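Local coordinates for protein N-acetylglucosamine-6-phosphate deacetylase (Mycobacterium smegmatis, PDB 6FV4) that probably removes the acetyl group from N-acetylglucosamine 6-phosphate as a metal-dependent hydrolase, feeding amino-sugar breakdown, at residues Ala94-His99 / Thr282-Ala287; Val252-Ile255 / His260-Pro263; Ala264-Ile269 / Leu278-Ala283; Gly293-Gly298 / Ile302-Gly307; Ala306-Val311 / Asp315-Ser320. The protein carries 1 engineered substitution. All coordinates share one frame; numbering follows the deposited sequence. Where two conformers were deposited one is given.

Contact 1: residues Ala94-His99 / Thr282-Ala287. Engineered in segment 282-287: A283 (natural residue Asp).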
# COMPACT_ATOMS: atom_id res chain seq x y z
N ALA B 94 -10.13 -33.66 -7.61
CA ALA B 94 -10.98 -34.20 -6.56
C ALA B 94 -10.63 -33.60 -5.20
O ALA B 94 -11.52 -33.37 -4.38
CB ALA B 94 -10.87 -35.73 -6.50
N LEU B 95 -9.35 -33.35 -4.96
CA LEU B 95 -8.93 -32.79 -3.68
C LEU B 95 -9.43 -31.37 -3.50
O LEU B 95 -10.09 -31.05 -2.51
CB LEU B 95 -7.41 -32.82 -3.54
CG LEU B 95 -7.22 -32.14 -2.19
CD1 LEU B 95 -7.22 -33.17 -1.08
CD2 LEU B 95 -6.04 -31.19 -2.14
N HIS B 96 -9.12 -30.50 -4.46
CA HIS B 96 -9.50 -29.10 -4.33
C HIS B 96 -11.01 -28.91 -4.43
O HIS B 96 -11.56 -28.06 -3.74
CB HIS B 96 -8.78 -28.28 -5.38
CG HIS B 96 -7.33 -28.16 -5.10
ND1 HIS B 96 -6.83 -27.24 -4.20
CD2 HIS B 96 -6.26 -28.87 -5.54
CE1 HIS B 96 -5.52 -27.37 -4.12
NE2 HIS B 96 -5.15 -28.35 -4.93
N ARG B 97 -11.68 -29.70 -5.27
CA ARG B 97 -13.15 -29.63 -5.35
C ARG B 97 -13.80 -29.90 -4.00
O ARG B 97 -14.77 -29.24 -3.62
CB ARG B 97 -13.67 -30.62 -6.40
CG ARG B 97 -14.82 -30.10 -7.27
CD ARG B 97 -15.01 -30.94 -8.55
NE ARG B 97 -14.54 -30.26 -9.75
CZ ARG B 97 -14.61 -30.78 -10.98
NH1 ARG B 97 -15.13 -31.98 -11.17
NH2 ARG B 97 -14.15 -30.10 -12.02
N ALA B 98 -13.27 -30.89 -3.26
CA ALA B 98 -13.82 -31.24 -1.96
C ALA B 98 -13.62 -30.13 -0.93
O ALA B 98 -14.32 -30.12 0.08
CB ALA B 98 -13.19 -32.54 -1.46
N HIS B 99 -12.69 -29.22 -1.17
CA HIS B 99 -12.48 -28.08 -0.31
C HIS B 99 -13.07 -26.80 -0.87
O HIS B 99 -12.76 -25.71 -0.36
CB HIS B 99 -10.99 -27.90 -0.04
CG HIS B 99 -10.41 -29.03 0.74
ND1 HIS B 99 -10.35 -29.02 2.12
CD2 HIS B 99 -9.92 -30.22 0.35
CE1 HIS B 99 -9.82 -30.15 2.54
NE2 HIS B 99 -9.54 -30.90 1.48
N THR B 282 -4.03 -20.37 -4.28
CA THR B 282 -3.29 -21.30 -3.44
C THR B 282 -1.85 -21.51 -3.89
O THR B 282 -0.98 -21.72 -3.04
CB THR B 282 -3.98 -22.67 -3.40
OG1 THR B 282 -4.00 -23.27 -4.72
CG2 THR B 282 -5.41 -22.53 -2.85
N ALA B 283 -1.61 -21.47 -5.20
CA ALA B 283 -0.39 -22.01 -5.79
C ALA B 283 -0.11 -23.42 -5.26
O ALA B 283 1.04 -23.81 -5.09
CB ALA B 283 0.80 -21.08 -5.55
N ALA B 284 -1.17 -24.18 -5.01
CA ALA B 284 -1.04 -25.46 -4.32
C ALA B 284 -0.19 -26.44 -5.12
O ALA B 284 -0.35 -26.58 -6.34
CB ALA B 284 -2.42 -26.07 -4.09
N MET B 285 0.71 -27.14 -4.43
CA MET B 285 1.49 -28.17 -5.10
C MET B 285 0.91 -29.54 -4.79
O MET B 285 -0.05 -29.69 -4.03
CB MET B 285 2.98 -28.09 -4.75
CG MET B 285 3.33 -28.09 -3.28
SD MET B 285 3.51 -29.71 -2.53
CE MET B 285 4.67 -30.51 -3.65
N ALA B 286 1.46 -30.57 -5.46
CA ALA B 286 0.83 -31.88 -5.49
C ALA B 286 0.66 -32.52 -4.12
O ALA B 286 -0.20 -33.39 -3.97
CB ALA B 286 1.61 -32.83 -6.41
N ALA B 287 1.43 -32.11 -3.10
CA ALA B 287 1.26 -32.72 -1.79
C ALA B 287 0.10 -32.13 -0.99
O ALA B 287 -0.20 -32.64 0.09
CB ALA B 287 2.55 -32.59 -0.96

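Contact 2: residues Val252-Ile255 / His260-Pro263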
# COMPACT_ATOMS: atom_id res chain seq x y z
N VAL B 252 -4.25 -8.28 -8.58
CA VAL B 252 -3.07 -8.92 -8.01
C VAL B 252 -3.45 -10.23 -7.33
O VAL B 252 -4.48 -10.33 -6.64
CB VAL B 252 -2.32 -7.96 -7.05
CG1 VAL B 252 -1.72 -6.80 -7.87
CG2 VAL B 252 -3.24 -7.46 -5.92
N GLU B 253 -2.64 -11.25 -7.56
CA GLU B 253 -2.75 -12.52 -6.84
C GLU B 253 -1.99 -12.40 -5.54
O GLU B 253 -0.94 -11.77 -5.46
CB GLU B 253 -2.14 -13.68 -7.65
CG GLU B 253 -2.82 -14.06 -8.95
CD GLU B 253 -2.08 -15.19 -9.67
OE1 GLU B 253 -1.00 -15.63 -9.17
OE2 GLU B 253 -2.57 -15.65 -10.73
N MET B 254 -2.52 -13.05 -4.50
CA MET B 254 -1.74 -13.17 -3.29
C MET B 254 -1.97 -14.55 -2.70
O MET B 254 -3.11 -15.02 -2.64
CB MET B 254 -2.11 -12.05 -2.27
CG MET B 254 -1.24 -12.05 -1.05
SD MET B 254 -1.29 -10.49 -0.11
CE MET B 254 -0.80 -9.29 -1.35
N ILE B 255 -0.89 -15.20 -2.29
CA ILE B 255 -0.98 -16.46 -1.55
C ILE B 255 -1.10 -16.10 -0.07
O ILE B 255 -0.11 -15.73 0.57
CB ILE B 255 0.22 -17.37 -1.79
CG1 ILE B 255 0.41 -17.65 -3.28
CG2 ILE B 255 0.03 -18.67 -1.03
CD1 ILE B 255 1.80 -18.19 -3.63
N HIS B 260 3.62 -17.32 2.84
CA HIS B 260 4.23 -16.68 1.69
C HIS B 260 4.34 -15.17 1.86
O HIS B 260 5.30 -14.56 1.37
CB HIS B 260 3.45 -17.04 0.42
CG HIS B 260 3.80 -18.39 -0.10
ND1 HIS B 260 3.32 -19.56 0.45
CD2 HIS B 260 4.63 -18.77 -1.11
CE1 HIS B 260 3.83 -20.59 -0.19
NE2 HIS B 260 4.62 -20.15 -1.14
N VAL B 261 3.36 -14.55 2.51
CA VAL B 261 3.40 -13.12 2.82
C VAL B 261 2.84 -12.95 4.22
O VAL B 261 1.94 -13.69 4.65
CB VAL B 261 2.61 -12.26 1.79
CG1 VAL B 261 3.13 -12.45 0.37
CG2 VAL B 261 1.12 -12.57 1.82
N ALA B 262 3.35 -11.95 4.95
CA ALA B 262 2.84 -11.68 6.28
C ALA B 262 1.37 -11.24 6.19
O ALA B 262 0.99 -10.56 5.24
CB ALA B 262 3.67 -10.60 6.98
N PRO B 263 0.52 -11.65 7.14
CA PRO B 263 -0.88 -11.17 7.12
C PRO B 263 -1.02 -9.66 6.97
O PRO B 263 -1.97 -9.21 6.31
CB PRO B 263 -1.41 -11.65 8.48
CG PRO B 263 -0.61 -12.93 8.74
CD PRO B 263 0.76 -12.66 8.18
O HOH W 1 0.85 -15.55 3.07

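Contact 3: residues Ala264-Ile269 / Leu278-Ala283. Engineered in segment 278-283: A283 (natural residue Asp).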
# COMPACT_ATOMS: atom_id res chain seq x y z
N ALA B 264 -0.12 -8.87 7.56
CA ALA B 264 -0.23 -7.41 7.45
C ALA B 264 0.10 -6.92 6.04
O ALA B 264 -0.38 -5.86 5.62
CB ALA B 264 0.68 -6.72 8.48
N ILE B 265 0.91 -7.67 5.30
CA ILE B 265 1.12 -7.35 3.89
C ILE B 265 -0.17 -7.55 3.10
O ILE B 265 -0.50 -6.74 2.23
CB ILE B 265 2.27 -8.19 3.29
CG1 ILE B 265 3.59 -7.86 3.98
CG2 ILE B 265 2.39 -7.93 1.80
CD1 ILE B 265 4.09 -6.46 3.68
N TYR B 266 -0.91 -8.63 3.40
CA TYR B 266 -2.19 -8.86 2.74
C TYR B 266 -3.18 -7.74 3.07
O TYR B 266 -3.97 -7.32 2.21
CB TYR B 266 -2.75 -10.22 3.16
CG TYR B 266 -4.25 -10.34 3.02
CD1 TYR B 266 -4.84 -10.51 1.76
CD2 TYR B 266 -5.08 -10.29 4.13
CE1 TYR B 266 -6.22 -10.60 1.62
CE2 TYR B 266 -6.46 -10.38 4.00
CZ TYR B 266 -7.02 -10.55 2.74
OH TYR B 266 -8.39 -10.65 2.60
N ARG B 267 -3.18 -7.27 4.32
CA ARG B 267 -4.02 -6.13 4.71
C ARG B 267 -3.59 -4.86 3.99
O ARG B 267 -4.42 -4.10 3.49
CB ARG B 267 -3.94 -5.92 6.22
CG ARG B 267 -5.06 -6.55 7.01
CD ARG B 267 -5.16 -5.94 8.44
NE ARG B 267 -3.87 -5.87 9.14
CZ ARG B 267 -3.29 -6.88 9.78
NH1 ARG B 267 -3.87 -8.08 9.79
NH2 ARG B 267 -2.13 -6.71 10.40
N HIS B 268 -2.28 -4.57 4.00
CA HIS B 268 -1.74 -3.41 3.30
C HIS B 268 -2.17 -3.38 1.83
O HIS B 268 -2.61 -2.35 1.31
CB HIS B 268 -0.22 -3.45 3.40
CG HIS B 268 0.47 -2.30 2.72
ND1 HIS B 268 0.48 -1.02 3.24
CD2 HIS B 268 1.19 -2.25 1.57
CE1 HIS B 268 1.16 -0.23 2.44
NE2 HIS B 268 1.61 -0.95 1.42
N ILE B 269 -2.02 -4.51 1.14
CA ILE B 269 -2.35 -4.54 -0.28
C ILE B 269 -3.86 -4.41 -0.47
O ILE B 269 -4.33 -3.67 -1.35
CB ILE B 269 -1.78 -5.80 -0.95
CG1 ILE B 269 -0.25 -5.75 -0.94
CG2 ILE B 269 -2.29 -5.93 -2.41
CD1 ILE B 269 0.34 -4.48 -1.58
N LEU B 278 -7.87 -7.75 -5.79
CA LEU B 278 -7.03 -8.81 -5.26
C LEU B 278 -7.71 -10.16 -5.43
O LEU B 278 -8.91 -10.30 -5.15
CB LEU B 278 -6.67 -8.59 -3.78
CG LEU B 278 -5.59 -9.57 -3.27
CD1 LEU B 278 -4.72 -8.88 -2.20
CD2 LEU B 278 -6.19 -10.83 -2.67
N SER B 279 -6.95 -11.15 -5.90
CA SER B 279 -7.38 -12.53 -6.02
C SER B 279 -6.63 -13.39 -5.01
O SER B 279 -5.40 -13.35 -4.96
CB SER B 279 -7.10 -13.08 -7.43
OG SER B 279 -7.84 -12.39 -8.40
N LEU B 280 -7.37 -14.21 -4.27
CA LEU B 280 -6.76 -15.23 -3.43
C LEU B 280 -6.49 -16.45 -4.30
O LEU B 280 -7.35 -16.84 -5.08
CB LEU B 280 -7.67 -15.59 -2.26
CG LEU B 280 -7.93 -14.41 -1.30
CD1 LEU B 280 -9.09 -14.71 -0.39
CD2 LEU B 280 -6.70 -14.15 -0.51
N ILE B 281 -5.27 -17.00 -4.20
CA ILE B 281 -4.86 -18.20 -4.92
C ILE B 281 -4.18 -19.11 -3.90
O ILE B 281 -3.80 -18.69 -2.81
CB ILE B 281 -3.91 -17.92 -6.11
CG1 ILE B 281 -2.61 -17.29 -5.59
CG2 ILE B 281 -4.58 -17.02 -7.17
CD1 ILE B 281 -1.41 -17.47 -6.48
N THR B 282 -4.03 -20.37 -4.28
CA THR B 282 -3.29 -21.30 -3.44
C THR B 282 -1.85 -21.51 -3.89
O THR B 282 -0.98 -21.72 -3.04
CB THR B 282 -3.98 -22.67 -3.40
OG1 THR B 282 -4.00 -23.27 -4.72
CG2 THR B 282 -5.41 -22.53 -2.85
N ALA B 283 -1.61 -21.47 -5.20
CA ALA B 283 -0.39 -22.01 -5.79
C ALA B 283 -0.11 -23.42 -5.26
O ALA B 283 1.04 -23.81 -5.09
CB ALA B 283 0.80 -21.08 -5.55

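Contact 4: residues Gly293-Gly298 / Ile302-Gly307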
# COMPACT_ATOMS: atom_id res chain seq x y z
N GLY B 293 3.61 -38.27 5.68
CA GLY B 293 4.28 -39.40 5.07
C GLY B 293 5.27 -38.93 4.04
O GLY B 293 5.47 -37.74 3.82
N VAL B 294 5.90 -39.91 3.40
CA VAL B 294 6.86 -39.66 2.33
C VAL B 294 6.24 -40.17 1.04
O VAL B 294 5.60 -41.23 1.02
CB VAL B 294 8.22 -40.31 2.61
CG1 VAL B 294 9.21 -40.00 1.49
CG2 VAL B 294 8.77 -39.84 3.95
N TYR B 295 6.40 -39.40 -0.03
CA TYR B 295 5.66 -39.64 -1.25
C TYR B 295 6.53 -39.37 -2.46
O TYR B 295 7.34 -38.44 -2.45
CB TYR B 295 4.40 -38.77 -1.34
CG TYR B 295 3.41 -38.98 -0.22
CD1 TYR B 295 2.52 -40.06 -0.26
CD2 TYR B 295 3.34 -38.10 0.86
CE1 TYR B 295 1.59 -40.25 0.75
CE2 TYR B 295 2.42 -38.29 1.88
CZ TYR B 295 1.55 -39.37 1.82
OH TYR B 295 0.62 -39.57 2.82
N ARG B 296 6.34 -40.18 -3.50
CA ARG B 296 6.95 -39.95 -4.79
C ARG B 296 5.99 -39.12 -5.63
O ARG B 296 4.96 -39.63 -6.08
CB ARG B 296 7.26 -41.28 -5.47
CG ARG B 296 8.00 -41.14 -6.79
CD ARG B 296 9.23 -40.24 -6.64
NE ARG B 296 10.09 -40.34 -7.82
CZ ARG B 296 11.27 -39.74 -7.94
NH1 ARG B 296 11.74 -38.99 -6.94
NH2 ARG B 296 11.98 -39.90 -9.05
N LEU B 297 6.34 -37.85 -5.87
CA LEU B 297 5.47 -36.92 -6.58
C LEU B 297 6.27 -36.29 -7.71
O LEU B 297 7.10 -35.40 -7.47
CB LEU B 297 4.91 -35.86 -5.64
CG LEU B 297 4.10 -36.39 -4.45
CD1 LEU B 297 3.64 -35.26 -3.49
CD2 LEU B 297 2.93 -37.23 -4.96
N GLY B 298 6.02 -36.74 -8.94
CA GLY B 298 6.86 -36.38 -10.05
C GLY B 298 8.28 -36.82 -9.79
O GLY B 298 8.52 -37.94 -9.33
N ILE B 302 8.83 -36.37 -1.47
CA ILE B 302 8.34 -35.28 -0.64
C ILE B 302 7.96 -35.84 0.73
O ILE B 302 7.22 -36.83 0.81
CB ILE B 302 7.14 -34.56 -1.27
CG1 ILE B 302 7.50 -33.99 -2.65
CG2 ILE B 302 6.61 -33.47 -0.33
CD1 ILE B 302 8.47 -32.83 -2.62
N ASP B 303 8.44 -35.19 1.78
CA ASP B 303 8.15 -35.56 3.16
C ASP B 303 7.14 -34.56 3.72
O ASP B 303 7.45 -33.37 3.82
CB ASP B 303 9.43 -35.58 4.00
CG ASP B 303 9.23 -36.12 5.42
OD1 ASP B 303 8.17 -36.73 5.72
OD2 ASP B 303 10.14 -35.92 6.25
N VAL B 304 5.95 -35.03 4.07
CA VAL B 304 4.91 -34.18 4.64
C VAL B 304 4.92 -34.38 6.15
O VAL B 304 4.70 -35.49 6.63
CB VAL B 304 3.53 -34.50 4.05
CG1 VAL B 304 2.46 -33.63 4.72
CG2 VAL B 304 3.53 -34.30 2.54
N VAL B 305 5.17 -33.29 6.88
CA VAL B 305 5.20 -33.29 8.34
C VAL B 305 4.28 -32.17 8.83
O VAL B 305 4.52 -30.99 8.55
CB VAL B 305 6.62 -33.09 8.89
CG1 VAL B 305 6.59 -32.87 10.40
CG2 VAL B 305 7.49 -34.30 8.55
N ALA B 306 3.22 -32.54 9.56
CA ALA B 306 2.22 -31.60 10.05
C ALA B 306 1.60 -30.80 8.90
O ALA B 306 1.31 -29.62 9.04
CB ALA B 306 2.81 -30.65 11.10
N GLY B 307 1.44 -31.44 7.74
CA GLY B 307 0.86 -30.80 6.58
C GLY B 307 1.78 -29.89 5.79
O GLY B 307 1.33 -29.29 4.80

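Contact 5: residues Ala306-Val311 / Asp315-Ser320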
# COMPACT_ATOMS: atom_id res chain seq x y z
N ALA B 306 3.22 -32.54 9.56
CA ALA B 306 2.22 -31.60 10.05
C ALA B 306 1.60 -30.80 8.90
O ALA B 306 1.31 -29.62 9.04
CB ALA B 306 2.81 -30.65 11.10
N GLY B 307 1.44 -31.44 7.74
CA GLY B 307 0.86 -30.80 6.58
C GLY B 307 1.78 -29.89 5.79
O GLY B 307 1.33 -29.29 4.80
N VAL B 308 3.04 -29.75 6.19
CA VAL B 308 4.03 -28.95 5.46
C VAL B 308 4.87 -29.89 4.61
O VAL B 308 5.44 -30.86 5.13
CB VAL B 308 4.92 -28.15 6.42
CG1 VAL B 308 5.97 -27.37 5.64
CG2 VAL B 308 4.07 -27.22 7.29
N ALA B 309 4.97 -29.61 3.32
CA ALA B 309 5.69 -30.47 2.39
C ALA B 309 7.14 -30.02 2.27
O ALA B 309 7.41 -28.83 2.08
CB ALA B 309 5.01 -30.46 1.02
N ARG B 310 8.07 -30.97 2.37
CA ARG B 310 9.49 -30.70 2.17
C ARG B 310 10.08 -31.80 1.29
O ARG B 310 9.61 -32.94 1.29
CB ARG B 310 10.27 -30.64 3.49
CG ARG B 310 9.99 -29.41 4.34
CD ARG B 310 10.60 -29.55 5.71
NE ARG B 310 10.42 -28.36 6.53
CZ ARG B 310 9.39 -28.16 7.35
NH1 ARG B 310 8.45 -29.09 7.48
NH2 ARG B 310 9.31 -27.04 8.05
N VAL B 311 11.11 -31.45 0.53
CA VAL B 311 11.79 -32.49 -0.24
C VAL B 311 12.53 -33.39 0.75
O VAL B 311 13.17 -32.90 1.69
CB VAL B 311 12.71 -31.89 -1.31
CG1 VAL B 311 11.91 -30.99 -2.24
CG2 VAL B 311 13.84 -31.11 -0.69
N ASP B 315 15.49 -29.65 4.64
CA ASP B 315 14.59 -28.75 5.36
C ASP B 315 13.82 -27.82 4.42
O ASP B 315 13.06 -26.97 4.90
CB ASP B 315 15.36 -27.87 6.35
CG ASP B 315 16.36 -28.65 7.18
OD1 ASP B 315 17.23 -28.00 7.82
OD2 ASP B 315 16.30 -29.89 7.19
N THR B 316 14.00 -27.97 3.11
CA THR B 316 13.51 -26.97 2.16
C THR B 316 12.05 -27.22 1.83
O THR B 316 11.67 -28.31 1.38
CB THR B 316 14.36 -27.00 0.89
OG1 THR B 316 14.56 -28.35 0.49
CG2 THR B 316 15.72 -26.35 1.14
N ILE B 317 11.23 -26.19 2.05
CA ILE B 317 9.79 -26.28 1.80
C ILE B 317 9.54 -26.33 0.30
O ILE B 317 10.08 -25.52 -0.47
CB ILE B 317 9.08 -25.09 2.47
CG1 ILE B 317 9.35 -25.13 3.98
CG2 ILE B 317 7.59 -25.11 2.18
CD1 ILE B 317 8.52 -24.15 4.78
N ALA B 318 8.71 -27.28 -0.13
CA ALA B 318 8.48 -27.54 -1.54
C ALA B 318 7.31 -26.76 -2.12
O ALA B 318 6.80 -27.12 -3.19
CB ALA B 318 8.27 -29.04 -1.77
N GLY B 319 6.85 -25.71 -1.44
CA GLY B 319 5.81 -24.83 -1.96
C GLY B 319 4.56 -24.85 -1.09
O GLY B 319 4.50 -25.47 -0.03
N SER B 320 3.54 -24.15 -1.59
CA SER B 320 2.28 -24.05 -0.88
C SER B 320 1.56 -25.39 -0.79
O SER B 320 1.51 -26.16 -1.75
CB SER B 320 1.36 -23.05 -1.59
OG SER B 320 0.07 -23.15 -1.03
O HOH W 2 3.91 -26.70 2.41

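Contact 1: residues Ala94-His99 / Thr282-Ala287
H96 turns the edge of its imidazole onto the methyl group of A284. CB of A284 lies near the ring plane, with H96 CE1 3.4 Å from A284 CB and H96 NE2 3.7 Å from the same methyl. The ring gets there because CG is swung beside the backbone N (chi1 -71°), which carries it out of the helix toward the 282-287 loop. One face of the same ring is lined within the helix by L95, whose CD2 sits 4.0 Å above the plane of the H96 ring, nearer its margin than its centre. The polar edge is also used, since NE2 hydrogen-bonds to the backbone O of G75. Helix 86-98 thereby meets the loop that follows strand 278-281 in the metal-dependent hydrolase barrel, where loops after the C-terminal ends of the strands carry the active site. A283 in this loop is an engineered residue, Asp in the natural protein, where it is a metal ligand and the predicted proton donor/acceptor. Just before it, T282 approaches the H96 ring obliquely and more distantly, and makes an ST turn: the A284 N-H points to T282 OG1 at 3.0 Å (148° at the hydrogen). D70 OD1 is a second partner of that hydroxyl. On strand 63-76, which also carries the zinc ligand H72, the backbone of A284 bonds to the zinc ligand H74 and to G75.

Contact 2: residues Val252-Ile255 / His260-Pro263
I255 sets its CG1 branch anti to the carbonyl carbon (chi1 -56°), sending CD1 over one face of the H260 ring, while M254, with CG anti to the backbone N (chi1 -174°) and a nearly extended chi2 (162°), carries CG and SD to V261. The two segments are strand 251-255 and the loop leading into helix 263-273, the strand-to-helix turn of a beta-alpha-beta unit on the catalytic side of the barrel. Against the ring, I255 CD1 makes a CH-pi contact, 4.1 Å from the H260 centroid and near its normal. The other branch also touches: I255 CG2 is 3.7 Å from H260 ND1. That nitrogen is hydrogen-bonded to D257 OD2 in the intervening loop, which fixes the ring's rotation from its polar side. H260 is predicted to bind substrate, and its backbone O receives N228 ND2 as well as R235 NH1 of the second subunit, so this corner lies close to the dimer interface. On the apolar side, M254 SD approaches V261 CG2 to 3.7 Å, and the same methyl rests 3.6 Å from I255 O. One water bridges the two backbones, donating to I255 O at 2.7 Å and accepting from V261 N at 2.8 Å.

Contact 3: residues Ala264-Ile269 / Leu278-Ala283
I269 and L278 meet methyl to methyl, with I269 CG2 3.8 Å from L278 CD1 and the two side chains crossing at about a right angle. This is the helix-on-strand layer of the beta-alpha-beta unit made by strand 251-255, helix 263-273 and strand 278-281, part of the barrel wall. The second half of the first shell is the Y266 ring, which comes obliquely against both leucines: its CD1 is 4.3 Å from L278 CD1 and its CE1 is 4.2 Å from L280 CD2. Y266 has CG opposite its own backbone N (chi1 157°), which brings the ring end nearer the strand than its CB direction alone would suggest. The segment axes are 10.9 Å apart at closest and run 150° apart in direction, so the strand runs back roughly antiparallel to the helix. Further out, M254 of the neighbouring strand touches both Y266 and I269, and helix 339-357 packs Q349 on L278 and L280. The helix also reaches the second subunit, where R267 makes a salt bridge with E246 of that chain. The phenol is fixed at its far end by a hydrogen bond between Y266 OH and Q349 OE1.

Contact 4: residues Gly293-Gly298 / Ile302-Gly307
Y295 leans along its neighbour strand to bring one ring edge against V304. At its base, Y295 CB lies 4.0 Å from the backbone O of I302 on the adjacent strand. CG sits on the backbone-N side of CB (chi1 -60°), and from there the ring carries CD2 to 4.2 Å from V304 CG2; CE2 is equally close to that methyl, which sits near the ring plane. At the tip, the hydroxyl leaves this pair of strands and hydrogen-bonds to the backbone O of S291. G293 has no side chain on the face that carries Y295, V304 and I302. Four backbone bonds hold the strands together. G293 N gives to V304 O at 3.1 Å, and V304 N returns to G293 O at 2.8 Å. One hydrogen-bonded pair on, Y295 N gives to I302 O at 2.8 Å, and I302 N to Y295 O at 2.7 Å. Between these lies the non-hydrogen-bonded pair V294 and D303, whose side chains occupy the other face and touch with V294 CG2 3.6 Å from D303 OD1. Beyond the paired residues, L297 CD1 reaches 4.1 Å from I302 CG1, crossing it at about a right angle. I302 also packs on A318, A309 and V311. With strand directions 148° apart, this is an antiparallel beta hairpin, extended by strand 308-311 into a three-stranded sheet beside the barrel.

Contact 5: residues Ala306-Val311 / Asp315-Ser320
A surface contact joins strand 308-311, an outermost strand of a three-stranded antiparallel sheet, to the loop that runs on toward helix 324-334. A single backbone bridge pairs R310 with I317, and the touching parts run 97° apart. A318 N bonds to A309 O at 3.0 Å; the line is nearly straight (172°), yet the donor sits well above the carbonyl plane. A weak bond from V311 N to T316 O (3.3 Å) flanks it. R310 extends its chain from CG to NE alongside the loop, which lays the guanidinium edge near D315 O, where NE makes another weak bond at 3.4 Å. Hydrophobic branches fill in around the backbone: V311 CG1 lies 4.2 Å from A318 CB, and V308 CG1 is 4.2 Å from I317 CD1. V311 CG2 comes close to T316 OG1 (3.1 Å). A water bridges the far end, accepting from A309 N and donating to G319 O at 2.8 Å. Deeper in, S320 OG hydrogen-bonds to T282 O in the active-site loop. I317, A318 and G319 are predicted to bind substrate, so the strand backs a probable substrate-binding loop.

Overall arrangement
From the N terminus, helix 86-98 opens contact 1, which closes a loop of 182 residues on the segment 282-287 after strand 278-281. Contact 2 is nested inside that loop, a short turn from strand 251-255 toward helix 263-273. Contact 3 follows in series and ends on T282 and A283, also used by contact 1; it packs the same helix on strand 278-281, beside strand 251-255. Contacts 4 and 5 come after, sharing A306 and G307, and build the three-stranded sheet with its following loop. That excursion is tied back to the barrel: A287 of contact 1 packs on L297, I302 and V304, while S320 of contact 5 reaches T282 and H260.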